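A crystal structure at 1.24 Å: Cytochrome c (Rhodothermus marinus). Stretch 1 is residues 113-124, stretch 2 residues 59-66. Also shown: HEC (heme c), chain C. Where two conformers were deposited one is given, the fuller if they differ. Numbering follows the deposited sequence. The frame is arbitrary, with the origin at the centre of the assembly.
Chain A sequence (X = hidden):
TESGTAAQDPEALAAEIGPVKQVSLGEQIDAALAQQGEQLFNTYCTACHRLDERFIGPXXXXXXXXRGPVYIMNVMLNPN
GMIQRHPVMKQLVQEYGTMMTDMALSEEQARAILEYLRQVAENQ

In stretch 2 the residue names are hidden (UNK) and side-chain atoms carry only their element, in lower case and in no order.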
ATOM      1  N   ILE A 113      -0.539   8.403   0.115  1.00  8.13           N
ATOM      2  CA  ILE A 113      -0.054   7.422  -0.837  1.00  7.40           C
ATOM      3  C   ILE A 113      -1.198   6.567  -1.335  1.00  7.15           C
ATOM      4  O   ILE A 113      -1.305   6.285  -2.545  1.00  7.90           O
ATOM      5  CB  ILE A 113       1.124   6.592  -0.268  1.00  7.57           C
ATOM      6  CG1 ILE A 113       2.329   7.485   0.027  1.00  8.34           C
ATOM      7  CG2 ILE A 113       1.495   5.460  -1.190  1.00  8.26           C
ATOM      8  CD1 ILE A 113       3.443   6.814   0.784  1.00 11.46           C
ATOM      9  N   LEU A 114      -2.129   6.171  -0.451  1.00  7.97           N
ATOM     10  CA  LEU A 114      -3.291   5.392  -0.897  1.00  8.15           C
ATOM     11  C   LEU A 114      -4.139   6.176  -1.901  1.00  7.56           C
ATOM     12  O   LEU A 114      -4.544   5.610  -2.914  1.00  7.60           O
ATOM     13  CB  LEU A 114      -4.159   5.011   0.304  1.00  9.00           C
ATOM     14  CG  LEU A 114      -5.470   4.282   0.030  1.00  7.63           C
ATOM     15  CD1 LEU A 114      -5.200   2.932  -0.615  1.00 13.16           C
ATOM     16  CD2 LEU A 114      -6.384   4.144   1.203  1.00  9.57           C
ATOM     17  N   GLU A 115      -4.296   7.464  -1.699  1.00  8.01           N
ATOM     18  CA  GLU A 115      -5.002   8.327  -2.629  1.00  7.61           C
ATOM     19  C   GLU A 115      -4.321   8.362  -4.005  1.00  7.91           C
ATOM     20  O   GLU A 115      -4.992   8.287  -5.065  1.00  8.27           O
ATOM     21  CB  GLU A 115      -5.193   9.745  -2.090  1.00  8.63           C
ATOM     22  CG  GLU A 115      -6.367  10.421  -2.742  1.00  9.65           C
ATOM     23  CD  GLU A 115      -7.742  10.046  -2.250  1.00 13.01           C
ATOM     24  OE1 GLU A 115      -8.668  10.859  -2.467  1.00 14.85           O
ATOM     25  OE2 GLU A 115      -7.890   8.973  -1.627  1.00 11.73           O
ATOM     26  N   TYR A 116      -2.998   8.458  -4.015  1.00  7.22           N
ATOM     27  CA  TYR A 116      -2.230   8.351  -5.239  1.00  7.70           C
ATOM     28  C   TYR A 116      -2.440   7.018  -5.939  1.00  7.99           C
ATOM     29  O   TYR A 116      -2.657   6.936  -7.162  1.00  8.09           O
ATOM     30  CB  TYR A 116      -0.755   8.601  -4.964  1.00  9.59           C
ATOM     31  CG  TYR A 116       0.149   8.334  -6.160  1.00  8.23           C
ATOM     32  CD1 TYR A 116       0.070   9.104  -7.300  1.00 10.61           C
ATOM     33  CD2 TYR A 116       1.094   7.337  -6.169  1.00 10.83           C
ATOM     34  CE1 TYR A 116       0.908   8.873  -8.398  1.00 12.18           C
ATOM     35  CE2 TYR A 116       1.920   7.089  -7.230  1.00 10.13           C
ATOM     36  CZ  TYR A 116       1.835   7.863  -8.358  1.00 10.80           C
ATOM     37  OH  TYR A 116       2.630   7.627  -9.434  1.00 15.78           O
ATOM     38  N   LEU A 117      -2.418   5.927  -5.201  1.00  7.92           N
ATOM     39  CA  LEU A 117      -2.676   4.600  -5.749  1.00  7.58           C
ATOM     40  C   LEU A 117      -4.076   4.457  -6.341  1.00  9.61           C
ATOM     41  O   LEU A 117      -4.278   3.851  -7.378  1.00  8.27           O
ATOM     42  CB  LEU A 117      -2.342   3.505  -4.736  1.00  7.44           C
ATOM     43  CG  LEU A 117      -0.872   3.376  -4.348  1.00  8.68           C
ATOM     44  CD1 LEU A 117      -0.722   2.455  -3.152  1.00 10.78           C
ATOM     45  CD2 LEU A 117      -0.038   2.844  -5.490  1.00 11.72           C
ATOM     46  N   ARG A 118      -5.107   5.064  -5.746  1.00  8.69           N
ATOM     47  CA  ARG A 118      -6.456   5.121  -6.329  1.00  9.41           C
ATOM     48  C   ARG A 118      -6.418   5.883  -7.656  1.00  9.49           C
ATOM     49  O   ARG A 118      -7.051   5.492  -8.640  1.00 10.75           O
ATOM     50  CB  ARG A 118      -7.437   5.790  -5.360  1.00 11.23           C
ATOM     51  CG  ARG A 118      -7.654   5.029  -4.055  1.00 14.39           C
ATOM     52  CD  ARG A 118      -8.563   5.790  -3.089  1.00 19.69           C
ATOM     53  NE  ARG A 118      -9.949   5.913  -3.538  1.00 30.75           N
ATOM     54  CZ  ARG A 118     -10.801   6.901  -3.425  1.00 30.87           C
ATOM     55  NH1 ARG A 118     -10.519   8.070  -2.863  1.00 27.12           N
ATOM     56  NH2 ARG A 118     -12.033   6.812  -3.882  1.00 32.48           N
ATOM     57  N   GLN A 119      -5.645   6.964  -7.717  1.00  8.87           N
ATOM     58  CA  GLN A 119      -5.530   7.739  -8.916  1.00  9.10           C
ATOM     59  C   GLN A 119      -4.843   7.018 -10.060  1.00  9.78           C
ATOM     60  O   GLN A 119      -5.320   7.051 -11.206  1.00 10.73           O
ATOM     61  CB  GLN A 119      -4.786   9.055  -8.642  1.00 10.50           C
ATOM     62  CG  GLN A 119      -4.737   9.992  -9.868  1.00 11.70           C
ATOM     63  CD  GLN A 119      -6.104  10.485 -10.257  1.00 12.72           C
ATOM     64  OE1 GLN A 119      -6.772  11.162  -9.472  1.00 16.43           O
ATOM     65  NE2 GLN A 119      -6.535  10.183 -11.474  1.00 14.54           N
ATOM     66  N   VAL A 120      -3.730   6.359  -9.816  1.00  8.15           N
ATOM     67  CA  VAL A 120      -3.053   5.672 -10.899  1.00  8.83           C
ATOM     68  C   VAL A 120      -3.858   4.489 -11.419  1.00  8.70           C
ATOM     69  O   VAL A 120      -3.739   4.179 -12.602  1.00  9.81           O
ATOM     70  CB  VAL A 120      -1.619   5.252 -10.525  1.00  9.94           C
ATOM     71  CG1 VAL A 120      -0.759   6.448 -10.137  1.00 11.81           C
ATOM     72  CG2 VAL A 120      -1.573   4.259  -9.397  1.00 10.42           C
ATOM     73  N   ALA A 121      -4.701   3.876 -10.587  1.00  8.51           N
ATOM     74  CA  ALA A 121      -5.607   2.822 -11.060  1.00 10.18           C
ATOM     75  C   ALA A 121      -6.622   3.398 -12.028  1.00 11.38           C
ATOM     76  O   ALA A 121      -6.993   2.748 -12.965  1.00 15.33           O
ATOM     77  CB  ALA A 121      -6.302   2.129  -9.882  1.00 11.38           C
ATOM     78  N   GLU A 122      -7.036   4.651 -11.864  1.00 11.36           N
ATOM     79  CA  GLU A 122      -7.920   5.322 -12.830  1.00 14.38           C
ATOM     80  C   GLU A 122      -7.222   5.760 -14.119  1.00 13.41           C
ATOM     81  O   GLU A 122      -7.821   5.758 -15.204  1.00 15.80           O
ATOM     82  CB  GLU A 122      -8.552   6.562 -12.203  1.00 14.27           C
ATOM     83  CG  GLU A 122      -9.480   6.327 -11.039  1.00 16.85           C
ATOM     84  CD  GLU A 122     -10.771   5.618 -11.368  1.00 13.02           C
ATOM     85  OE1 GLU A 122     -10.755   4.513 -11.961  1.00 18.50           O
ATOM     86  OE2 GLU A 122     -11.846   6.133 -11.025  1.00 16.56           O
ATOM     87  N   ASN A 123      -5.952   6.151 -14.015  1.00 13.88           N
ATOM     88  CA  ASN A 123      -5.191   6.711 -15.108  1.00 12.65           C
ATOM     89  C   ASN A 123      -4.985   5.698 -16.216  1.00 16.59           C
ATOM     90  O   ASN A 123      -4.918   6.002 -17.376  1.00 17.87           O
ATOM     91  CB  ASN A 123      -3.850   7.238 -14.565  1.00 15.08           C
ATOM     92  CG  ASN A 123      -3.931   8.532 -13.787  1.00 13.64           C
ATOM     93  OD1 ASN A 123      -4.960   9.217 -13.757  1.00 15.68           O
ATOM     94  ND2 ASN A 123      -2.816   8.868 -13.153  1.00 15.25           N
ATOM     95  N   GLN A 124      -4.832   4.445 -15.808  1.00 15.50           N
ATOM     96  CA  GLN A 124      -4.649   3.334 -16.738  1.00 20.73           C
ATOM     97  C   GLN A 124      -3.434   3.560 -17.648  1.00 22.94           C
ATOM     98  O   GLN A 124      -2.361   3.965 -17.106  1.00 30.85           O
ATOM     99  CB  GLN A 124      -5.882   3.163 -17.598  1.00 26.00           C
ATOM    100  CG  GLN A 124      -7.199   3.013 -16.930  1.00 32.35           C
ATOM    101  CD  GLN A 124      -8.284   3.059 -18.018  1.00 48.24           C
ATOM    102  OE1 GLN A 124      -8.287   3.991 -18.825  1.00 50.11           O
ATOM    103  NE2 GLN A 124      -9.103   2.018 -17.949  1.00 70.74           N
ATOM    104  OXT GLN A 124      -3.303   3.412 -18.946  1.00 24.17           O
ATOM    105  N   UNK A  59       4.420  -5.029  -9.035  1.00 10.57           N
ATOM    106  CA  UNK A  59       3.798  -3.891  -9.668  1.00  9.55           C
ATOM    107  C   UNK A  59       2.617  -3.420  -8.865  1.00  9.90           C
ATOM    108  O   UNK A  59       1.829  -4.209  -8.334  1.00 11.62           O
ATOM    109  c   UNK A  59       3.308  -4.298 -11.071  1.00 11.59           C
ATOM    110  N   UNK A  60       2.405  -2.113  -8.788  1.00  9.12           N
ATOM    111  CA  UNK A  60       1.397  -1.516  -7.955  1.00  8.45           C
ATOM    112  C   UNK A  60       0.241  -0.815  -8.620  1.00  8.92           C
ATOM    113  O   UNK A  60      -0.684  -0.420  -7.893  1.00  9.11           O
ATOM    114  c   UNK A  60       1.963  -0.630  -6.836  1.00  8.92           C
ATOM    115  c   UNK A  60       2.913  -1.320  -5.840  1.00  8.62           C
ATOM    116  c   UNK A  60       3.448  -0.292  -4.850  1.00 10.55           C
ATOM    117  c   UNK A  60       2.244  -2.482  -5.112  1.00  9.62           C
ATOM    118  N   UNK A  61       0.205  -0.558  -9.910  1.00  9.67           N
ATOM    119  CA  UNK A  61      -0.840   0.256 -10.482  1.00 10.00           C
ATOM    120  C   UNK A  61      -2.252  -0.241 -10.132  1.00 10.09           C
ATOM    121  O   UNK A  61      -3.141   0.558  -9.865  1.00 13.04           O
ATOM    122  n   UNK A  61       0.843   3.849 -15.004  1.00 11.39           N
ATOM    123  c   UNK A  61      -0.796   0.383 -12.013  1.00 13.05           C
ATOM    124  c   UNK A  61      -0.323   3.437 -14.482  1.00 10.21           C
ATOM    125  n   UNK A  61      -0.601   2.142 -14.480  1.00 11.90           N
ATOM    126  n   UNK A  61      -1.131   4.357 -14.006  1.00 11.47           N
ATOM    127  c   UNK A  61      -1.818   1.480 -12.462  1.00 13.99           C
ATOM    128  c   UNK A  61      -1.829   1.573 -13.963  1.00 11.40           C
ATOM    129  N   UNK A  62      -2.398  -1.575 -10.136  1.00 11.77           N
ATOM    130  CA  UNK A  62      -3.740  -2.084  -9.863  1.00 12.24           C
ATOM    131  C   UNK A  62      -3.875  -2.613  -8.456  1.00  8.84           C
ATOM    132  O   UNK A  62      -4.872  -3.312  -8.190  1.00 10.22           O
ATOM    133  c   UNK A  62      -4.165  -3.083 -10.933  1.00 18.14           C
ATOM    134  o   UNK A  62      -4.387  -3.007 -13.248  1.00 45.12           O
ATOM    135  o   UNK A  62      -4.899  -1.133 -12.362  1.00 26.78           O
ATOM    136  c   UNK A  62      -4.519  -2.321 -12.222  1.00 27.61           C
ATOM    137  N   UNK A  63      -3.034  -2.231  -7.513  1.00  8.82           N
ATOM    138  CA  UNK A  63      -3.151  -2.796  -6.136  1.00  8.03           C
ATOM    139  C   UNK A  63      -4.469  -2.442  -5.480  1.00  9.50           C
ATOM    140  O   UNK A  63      -5.012  -3.285  -4.747  1.00 10.38           O
ATOM    141  c   UNK A  63      -1.941  -2.423  -5.283  1.00  8.48           C
ATOM    142  c   UNK A  63      -1.873  -3.384  -4.101  1.00  9.95           C
ATOM    143  c   UNK A  63      -1.932  -0.982  -4.815  1.00  8.37           C
ATOM    144  N   UNK A  64      -5.035  -1.253  -5.720  1.00  9.44           N
ATOM    145  CA  UNK A  64      -6.340  -0.915  -5.161  1.00  9.03           C
ATOM    146  C   UNK A  64      -7.512  -1.658  -5.826  1.00 12.56           C
ATOM    147  O   UNK A  64      -8.627  -1.612  -5.278  1.00 14.02           O
ATOM    148  c   UNK A  64      -5.597   1.303  -4.309  1.00 10.81           C
ATOM    149  c   UNK A  64      -6.621   0.585  -5.179  1.00 10.65           C
ATOM    150  o   UNK A  64      -6.605   1.091  -6.538  1.00 12.47           O
ATOM    151  N   UNK A  65      -7.288  -2.358  -6.947  1.00 12.11           N
ATOM    152  CA  UNK A  65      -8.298  -3.173  -7.578  1.00 12.32           C
ATOM    153  C   UNK A  65      -8.245  -4.601  -7.087  1.00 15.44           C
ATOM    154  O   UNK A  65      -9.187  -5.363  -7.210  1.00 21.19           O
ATOM    155  c   UNK A  65      -8.154  -3.185  -9.117  1.00 13.23           C
ATOM    156  c   UNK A  65      -8.303  -1.812  -9.741  1.00 16.68           C
ATOM    157  n   UNK A  65      -9.193  -0.886 -13.216  1.00 50.32           N
ATOM    158  c   UNK A  65      -8.472  -0.609 -11.921  1.00 35.55           C
ATOM    159  c   UNK A  65      -8.204  -1.927 -11.233  1.00 26.08           C
ATOM    160  N   UNK A  66      -7.120  -4.995  -6.541  1.00 11.10           N
ATOM    161  CA  UNK A  66      -6.823  -6.346  -6.085  0.53 11.38           C
ATOM    162  C   UNK A  66      -6.928  -6.538  -4.562  1.00 10.96           C
ATOM    163  O   UNK A  66      -7.181  -7.674  -4.104  1.00 12.69           O
ATOM    164  c   UNK A  66      -5.438  -6.776  -6.581  0.53 11.09           C
ATOM    165  n   UNK A  66      -4.094  -6.994 -10.179  0.53 32.60           N
ATOM    166  n   UNK A  66      -4.334  -7.825 -12.313  0.53 49.06           N
ATOM    167  c   UNK A  66      -5.418  -6.884  -8.115  0.53 12.81           C
ATOM    168  c   UNK A  66      -4.041  -7.109  -8.711  0.53 25.10           C
ATOM    169  n   UNK A  66      -4.478  -9.272 -10.584  0.53 52.36           N
ATOM    170  c   UNK A  66      -4.297  -8.016 -11.000  0.53 35.85           C
TER
HETATM  171 FE   HEC C 202       6.381  -2.539  -0.915  1.00  7.67          FE
HETATM  172  CHA HEC C 202       4.877  -5.591  -1.246  1.00  7.63           C
HETATM  173  CHB HEC C 202       3.349  -0.994  -1.096  1.00  6.66           C
HETATM  174  CHC HEC C 202       7.903   0.459  -0.233  1.00  7.17           C
HETATM  175  CHD HEC C 202       9.415  -3.989  -1.316  1.00  8.14           C
HETATM  176  NA  HEC C 202       4.513  -3.170  -1.151  1.00  8.23           N
HETATM  177  C1A HEC C 202       4.042  -4.483  -1.217  1.00  7.66           C
HETATM  178  C2A HEC C 202       2.599  -4.474  -1.212  1.00  7.06           C
HETATM  179  C3A HEC C 202       2.175  -3.203  -1.202  1.00  6.76           C
HETATM  180  C4A HEC C 202       3.380  -2.388  -1.132  1.00  6.59           C
HETATM  181  CMA HEC C 202       0.726  -2.668  -1.232  1.00  8.64           C
HETATM  182  CAA HEC C 202       1.675  -5.702  -1.395  1.00  8.18           C
HETATM  183  CBA HEC C 202       1.310  -5.970  -2.857  1.00  7.98           C
HETATM  184  CGA HEC C 202       0.232  -7.014  -3.024  1.00  9.63           C
HETATM  185  O1A HEC C 202       0.045  -7.476  -4.197  1.00 10.99           O
HETATM  186  O2A HEC C 202      -0.465  -7.340  -2.026  1.00  9.59           O
HETATM  187  NB  HEC C 202       5.786  -0.637  -0.759  1.00  7.32           N
HETATM  188  C1B HEC C 202       4.498  -0.197  -0.997  1.00  7.10           C
HETATM  189  C2B HEC C 202       4.455   1.234  -0.847  1.00  7.86           C
HETATM  190  C3B HEC C 202       5.705   1.673  -0.522  1.00  6.72           C
HETATM  191  C4B HEC C 202       6.534   0.485  -0.469  1.00  6.32           C
HETATM  192  CMB HEC C 202       3.161   2.057  -1.067  1.00  9.84           C
HETATM  193  CAB HEC C 202       6.137   3.091  -0.097  1.00  7.94           C
HETATM  194  CBB HEC C 202       5.434   3.601   1.019  1.00  9.00           C
HETATM  195  NC  HEC C 202       8.268  -1.910  -0.727  1.00  7.11           N
HETATM  196  C1C HEC C 202       8.731  -0.636  -0.404  1.00  7.58           C
HETATM  197  C2C HEC C 202      10.179  -0.608  -0.377  1.00  9.35           C
HETATM  198  C3C HEC C 202      10.616  -1.840  -0.682  1.00  9.05           C
HETATM  199  C4C HEC C 202       9.441  -2.635  -0.956  1.00  8.40           C
HETATM  200  CMC HEC C 202      10.970   0.690  -0.275  1.00  9.16           C
HETATM  201  CAC HEC C 202      12.064  -2.302  -1.025  1.00  9.45           C
HETATM  202  CBC HEC C 202      12.988  -2.082   0.033  1.00 12.15           C
HETATM  203  ND  HEC C 202       6.997  -4.418  -1.206  1.00  8.27           N
HETATM  204  C1D HEC C 202       8.318  -4.817  -1.369  1.00  8.63           C
HETATM  205  C2D HEC C 202       8.357  -6.263  -1.601  1.00  7.92           C
HETATM  206  C3D HEC C 202       7.101  -6.705  -1.467  1.00  7.84           C
HETATM  207  C4D HEC C 202       6.252  -5.542  -1.305  1.00  8.59           C
HETATM  208  CMD HEC C 202       9.703  -7.008  -1.812  1.00  9.36           C
HETATM  209  CAD HEC C 202       6.565  -8.149  -1.472  1.00  9.08           C
HETATM  210  CBD HEC C 202       6.482  -8.677  -0.018  1.00  9.79           C
HETATM  211  CGD HEC C 202       7.869  -8.714   0.582  1.00  9.60           C
HETATM  212  O1D HEC C 202       8.119  -8.006   1.600  1.00 10.88           O
HETATM  213  O2D HEC C 202       8.710  -9.475  -0.030  1.00 11.49           O
HETATM  214  O   HOH W   1      -3.936   1.034  -7.296  1.00 11.04           O
HETATM  215  O   HOH W   2      -0.445   7.260 -13.791  1.00 17.16           O
HETATM  216  O   HOH W   3      -5.410   0.662 -14.313  1.00 22.39           O
HETATM  217  O   HOH W   4      -9.331   1.796 -14.290  1.00 27.94           O

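Position 59 carries a single side-chain carbon, the CB, and that carbon lies beyond the reach of stretch 1. One carbon and nothing further is alanine: Ala-59.

Position 60 has four carbons, forked at the second. Its CA-to-CB bond points toward stretch 1, and CB lies 4.2 Å from Leu-117 CD2, an apolar contact. This is Leu-60, with rotamers m and t; its CD1 lies 3.8 Å from HEC CHB.

Position 61 shows three carbons, a nitrogen, and then a carbon bearing two more nitrogens, one of which lies close to Val-120 O. That planar end group is a guanidinium, so the residue is Arg-61. Its CA-to-CB bond runs sideways, yet the end of the chain reaches the last turn of the helix, where NH1 donates to Val-120 O at 3.0 Å with an angle of 161°. The acceptor lies at the guanidinium edge, near its plane, as a good N-H donor requires. Gln-124 O, by contrast, sits over one face, 3.4 Å from NH1 of Arg-61, and the poor angle excludes a hydrogen bond. Water 2 links the same NH1 (3.0 Å from the water O) to Asn-123 ND2 (2.9 Å from that O).

Position 62 has two carbons, the second carrying two oxygens, one of which comes near Ala-121: a short carboxylate, Asp-62. It occupies the N-cap position, but its side chain makes no capping bond. Instead water 3 donates to its OD1 and to Ala-121 O, at 2.7 and 2.9 Å from the water O.

Position 63 has one carbon carrying two others, one of them against Leu-117; this is the beta-branched, all-carbon valine. Val-63 places CG1 4.0 Å from Leu-117 CD1 and CG2 3.9 Å from HEC CMA, so this small side chain touches both helix and heme. Its N bonds to Leu-60 O at 3.0 Å, within the type I turn from Leu-60 to Val-63.

Position 64 has one carbon carrying an oxygen and a carbon, which lie against Ala-121 and Leu-117 respectively, hence Thr-64. Pointing toward stretch 1, it sits as a knob among Leu-114, Leu-117, Arg-118 and Ala-121. CG2 is 4.0 Å from Leu-117 CB, and OG1 is 3.5 Å from Ala-121 CB.

Position 65 is a row of four carbons ending in nitrogen, passing close to Ala-121: Lys-65. CE approaches Ala-121 O at 3.8 Å, while NZ gives a hydrogen bond to the O of water 4 at 2.9 Å; that water in turn donates to Ala-121 O.

Position 66 ends in a second guanidinium, after three carbons and a nitrogen, out of reach of stretch 1: Arg-66.

The contact, burying 495 Å² in all, combines apolar packing with a single direct hydrogen bond. The small CB of Ala-121 lies 3.5 Å from Arg-61 O, and the CA atoms of Ala-121 and Asp-62 are 5.4 Å apart. Beside this close approach, water 1 donates to Arg-61 O and Leu-117 O and accepts from Thr-64 N, tying the two backbones together. The Arg-61 side chain adds the one direct hydrogen bond, from NH1 to Val-120 O.

Stretch 2 (59-66) ALRDVTKR
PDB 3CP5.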